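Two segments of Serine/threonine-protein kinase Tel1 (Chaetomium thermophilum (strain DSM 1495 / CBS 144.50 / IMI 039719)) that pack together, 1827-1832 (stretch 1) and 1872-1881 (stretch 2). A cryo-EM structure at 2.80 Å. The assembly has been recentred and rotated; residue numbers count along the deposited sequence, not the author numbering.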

ATOM      1  N   TRP A1827      15.705  39.841 -32.698  1.00 45.62           N
ATOM      2  CA  TRP A1827      16.621  38.712 -32.778  1.00 45.62           C
ATOM      3  C   TRP A1827      16.263  37.597 -31.812  1.00 45.62           C
ATOM      4  O   TRP A1827      16.513  36.427 -32.111  1.00 45.62           O
ATOM      5  CB  TRP A1827      18.043  39.170 -32.499  1.00 45.62           C
ATOM      6  CG  TRP A1827      18.637  39.967 -33.577  1.00 45.62           C
ATOM      7  CD1 TRP A1827      18.263  39.989 -34.876  1.00 45.62           C
ATOM      8  CD2 TRP A1827      19.727  40.876 -33.455  1.00 45.62           C
ATOM      9  NE1 TRP A1827      19.053  40.855 -35.581  1.00 45.62           N
ATOM     10  CE2 TRP A1827      19.962  41.415 -34.724  1.00 45.62           C
ATOM     11  CE3 TRP A1827      20.526  41.288 -32.391  1.00 45.62           C
ATOM     12  CZ2 TRP A1827      20.958  42.340 -34.961  1.00 45.62           C
ATOM     13  CZ3 TRP A1827      21.511  42.205 -32.627  1.00 45.62           C
ATOM     14  CH2 TRP A1827      21.722  42.721 -33.900  1.00 45.62           C
ATOM     15  N   LEU A1828      15.708  37.925 -30.649  1.00 38.36           N
ATOM     16  CA  LEU A1828      15.405  36.891 -29.674  1.00 38.36           C
ATOM     17  C   LEU A1828      14.164  36.097 -30.034  1.00 38.36           C
ATOM     18  O   LEU A1828      14.022  34.961 -29.577  1.00 38.36           O
ATOM     19  CB  LEU A1828      15.252  37.504 -28.284  1.00 38.36           C
ATOM     20  CG  LEU A1828      16.525  38.078 -27.660  1.00 38.36           C
ATOM     21  CD1 LEU A1828      16.221  38.685 -26.321  1.00 38.36           C
ATOM     22  CD2 LEU A1828      17.598  37.030 -27.527  1.00 38.36           C
ATOM     23  N   ASN A1829      13.269  36.658 -30.838  1.00 46.85           N
ATOM     24  CA  ASN A1829      12.066  35.956 -31.281  1.00 46.85           C
ATOM     25  C   ASN A1829      12.280  35.348 -32.663  1.00 46.85           C
ATOM     26  O   ASN A1829      11.556  35.633 -33.607  1.00 46.85           O
ATOM     27  CB  ASN A1829      10.877  36.907 -31.283  1.00 46.85           C
ATOM     28  CG  ASN A1829      10.558  37.441 -29.909  1.00 46.85           C
ATOM     29  OD1 ASN A1829      10.375  36.679 -28.963  1.00 46.85           O
ATOM     30  ND2 ASN A1829      10.498  38.758 -29.787  1.00 46.85           N
ATOM     31  N   PHE A1830      13.290  34.494 -32.782  1.00 53.46           N
ATOM     32  CA  PHE A1830      13.747  34.014 -34.085  1.00 53.46           C
ATOM     33  C   PHE A1830      13.877  32.498 -34.065  1.00 53.46           C
ATOM     34  O   PHE A1830      14.913  31.963 -33.666  1.00 53.46           O
ATOM     35  CB  PHE A1830      15.068  34.662 -34.457  1.00 53.46           C
ATOM     36  CG  PHE A1830      15.189  34.987 -35.905  1.00 53.46           C
ATOM     37  CD1 PHE A1830      14.914  36.258 -36.362  1.00 53.46           C
ATOM     38  CD2 PHE A1830      15.573  34.024 -36.812  1.00 53.46           C
ATOM     39  CE1 PHE A1830      15.023  36.564 -37.691  1.00 53.46           C
ATOM     40  CE2 PHE A1830      15.683  34.322 -38.144  1.00 53.46           C
ATOM     41  CZ  PHE A1830      15.409  35.594 -38.584  1.00 53.46           C
ATOM     42  N   THR A1831      12.837  31.811 -34.520  1.00 57.22           N
ATOM     43  CA  THR A1831      12.834  30.356 -34.600  1.00 57.22           C
ATOM     44  C   THR A1831      13.347  29.950 -35.975  1.00 57.22           C
ATOM     45  O   THR A1831      12.641  30.102 -36.976  1.00 57.22           O
ATOM     46  CB  THR A1831      11.428  29.812 -34.366  1.00 57.22           C
ATOM     47  OG1 THR A1831      10.798  30.542 -33.306  1.00 57.22           O
ATOM     48  CG2 THR A1831      11.485  28.339 -33.999  1.00 57.22           C
ATOM     49  N   SER A1832      14.574  29.444 -36.031  1.00 60.66           N
ATOM     50  CA  SER A1832      15.173  29.063 -37.300  1.00 60.66           C
ATOM     51  C   SER A1832      16.320  28.109 -37.034  1.00 60.66           C
ATOM     52  O   SER A1832      16.945  28.151 -35.974  1.00 60.66           O
ATOM     53  CB  SER A1832      15.681  30.276 -38.082  1.00 60.66           C
ATOM     54  OG  SER A1832      14.613  31.049 -38.589  1.00 60.66           O
ATOM     55  N   ALA A1872      11.704  37.592 -20.612  1.00 29.81           N
ATOM     56  CA  ALA A1872      10.825  36.513 -21.040  1.00 29.81           C
ATOM     57  C   ALA A1872      11.185  36.035 -22.438  1.00 29.81           C
ATOM     58  O   ALA A1872      11.204  34.828 -22.711  1.00 29.81           O
ATOM     59  CB  ALA A1872       9.376  36.977 -20.991  1.00 29.81           C
ATOM     60  N   SER A1873      11.493  36.973 -23.334  1.00 30.70           N
ATOM     61  CA  SER A1873      11.931  36.607 -24.674  1.00 30.70           C
ATOM     62  C   SER A1873      13.258  35.873 -24.636  1.00 30.70           C
ATOM     63  O   SER A1873      13.452  34.895 -25.359  1.00 30.70           O
ATOM     64  CB  SER A1873      12.037  37.854 -25.540  1.00 30.70           C
ATOM     65  OG  SER A1873      10.845  38.600 -25.473  1.00 30.70           O
ATOM     66  N   ALA A1874      14.184  36.331 -23.796  1.00 26.43           N
ATOM     67  CA  ALA A1874      15.468  35.660 -23.662  1.00 26.43           C
ATOM     68  C   ALA A1874      15.308  34.267 -23.076  1.00 26.43           C
ATOM     69  O   ALA A1874      16.012  33.337 -23.480  1.00 26.43           O
ATOM     70  CB  ALA A1874      16.408  36.498 -22.809  1.00 26.43           C
ATOM     71  N   ALA A1875      14.384  34.094 -22.131  1.00 25.34           N
ATOM     72  CA  ALA A1875      14.118  32.766 -21.590  1.00 25.34           C
ATOM     73  C   ALA A1875      13.577  31.832 -22.661  1.00 25.34           C
ATOM     74  O   ALA A1875      14.018  30.684 -22.781  1.00 25.34           O
ATOM     75  CB  ALA A1875      13.138  32.863 -20.430  1.00 25.34           C
ATOM     76  N   ALA A1876      12.608  32.304 -23.446  1.00 27.19           N
ATOM     77  CA  ALA A1876      12.086  31.488 -24.537  1.00 27.19           C
ATOM     78  C   ALA A1876      13.176  31.139 -25.544  1.00 27.19           C
ATOM     79  O   ALA A1876      13.277  29.991 -25.995  1.00 27.19           O
ATOM     80  CB  ALA A1876      10.938  32.215 -25.221  1.00 27.19           C
ATOM     81  N   ALA A1877      14.011  32.116 -25.896  1.00 26.43           N
ATOM     82  CA  ALA A1877      15.098  31.880 -26.837  1.00 26.43           C
ATOM     83  C   ALA A1877      16.058  30.825 -26.321  1.00 26.43           C
ATOM     84  O   ALA A1877      16.462  29.930 -27.062  1.00 26.43           O
ATOM     85  CB  ALA A1877      15.838  33.181 -27.110  1.00 26.43           C
ATOM     86  N   ALA A1878      16.447  30.918 -25.050  1.00 25.29           N
ATOM     87  CA  ALA A1878      17.360  29.935 -24.488  1.00 25.29           C
ATOM     88  C   ALA A1878      16.711  28.572 -24.333  1.00 25.29           C
ATOM     89  O   ALA A1878      17.418  27.566 -24.291  1.00 25.29           O
ATOM     90  CB  ALA A1878      17.892  30.419 -23.147  1.00 25.29           C
ATOM     91  N   THR A1879      15.384  28.514 -24.238  1.00 29.37           N
ATOM     92  CA  THR A1879      14.709  27.223 -24.258  1.00 29.37           C
ATOM     93  C   THR A1879      14.728  26.608 -25.647  1.00 29.37           C
ATOM     94  O   THR A1879      14.808  25.385 -25.781  1.00 29.37           O
ATOM     95  CB  THR A1879      13.273  27.368 -23.777  1.00 29.37           C
ATOM     96  OG1 THR A1879      13.244  28.193 -22.613  1.00 29.37           O
ATOM     97  CG2 THR A1879      12.711  26.029 -23.416  1.00 29.37           C
ATOM     98  N   ARG A1880      14.650  27.436 -26.691  1.00 32.18           N
ATOM     99  CA  ARG A1880      14.766  26.921 -28.052  1.00 32.18           C
ATOM    100  C   ARG A1880      16.149  26.346 -28.336  1.00 32.18           C
ATOM    101  O   ARG A1880      16.269  25.373 -29.083  1.00 32.18           O
ATOM    102  CB  ARG A1880      14.437  28.021 -29.052  1.00 32.18           C
ATOM    103  CG  ARG A1880      13.069  27.906 -29.663  1.00 32.18           C
ATOM    104  CD  ARG A1880      12.361  29.237 -29.677  1.00 32.18           C
ATOM    105  NE  ARG A1880      13.233  30.321 -30.100  1.00 32.18           N
ATOM    106  CZ  ARG A1880      12.973  31.602 -29.881  1.00 32.18           C
ATOM    107  NH1 ARG A1880      13.815  32.534 -30.292  1.00 32.18           N
ATOM    108  NH2 ARG A1880      11.869  31.952 -29.244  1.00 32.18           N
ATOM    109  N   CYS A1881      17.196  26.922 -27.760  1.00 32.57           N
ATOM    110  CA  CYS A1881      18.564  26.490 -28.002  1.00 32.57           C
ATOM    111  C   CYS A1881      18.998  25.335 -27.115  1.00 32.57           C
ATOM    112  O   CYS A1881      20.127  24.862 -27.257  1.00 32.57           O
ATOM    113  CB  CYS A1881      19.523  27.662 -27.804  1.00 32.57           C
ATOM    114  SG  CYS A1881      19.217  29.056 -28.883  1.00 32.57           S
TER

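A short segment without regular secondary structure over most of its length, W1827 to S1832, lies against one side of an alanine-rich helix that runs from A1872 to R1880 within stretch 2. The two backbones come closest around L1828 and A1877, whose CA atoms are 5.8 Å apart. A1877 CB points toward the loop and already lies 3.5 Å from L1828 O, so the small side chain suits this close approach.

W1827 turns its CA-to-CB bond away from the helix and its indole makes no contact there; NE1 is hydrogen-bonded elsewhere in the structure. L1828 is the apolar centre of the contact. L1828 CD1 lies 4.1 Å from A1874 CB and L1828 CD2 4.3 Å from A1877 CB, while L1828 CB is 4.2 Å from S1873 CB. Leucine fits because its two methyls can reach alanines three residues apart, nearly one helical turn.

The carbonyl of L1828 supplies the polar link. R1880 NH1 donates a short hydrogen bond to L1828 O, at 2.5 Å and 151°, and the oxygen lies at the edge of the guanidinium, near its plane, where the N-H groups point. The long arginine side chain thus carries a positively charged donor to a backbone acceptor in the loop.

N1829 starts out away from the helix, but its end comes nearer, with N1829 OD1 4.0 Å from S1873 CB; a polar amide suits this exposed place. F1830, buried, also points its CB away, its apolar ring off the helix; F1830 N makes a weak 3.3 Å hydrogen bond to L1828 O, so that one carbonyl serves both the loop and R1880. F1830 N and R1880 NH1, 3.2 Å apart, are both donors and do not bond each other. At exposed T1831, a small polar side chain fits over one guanidinium face, T1831 OG1 4.0 Å from R1880 NE. S1832 lies beyond the contact.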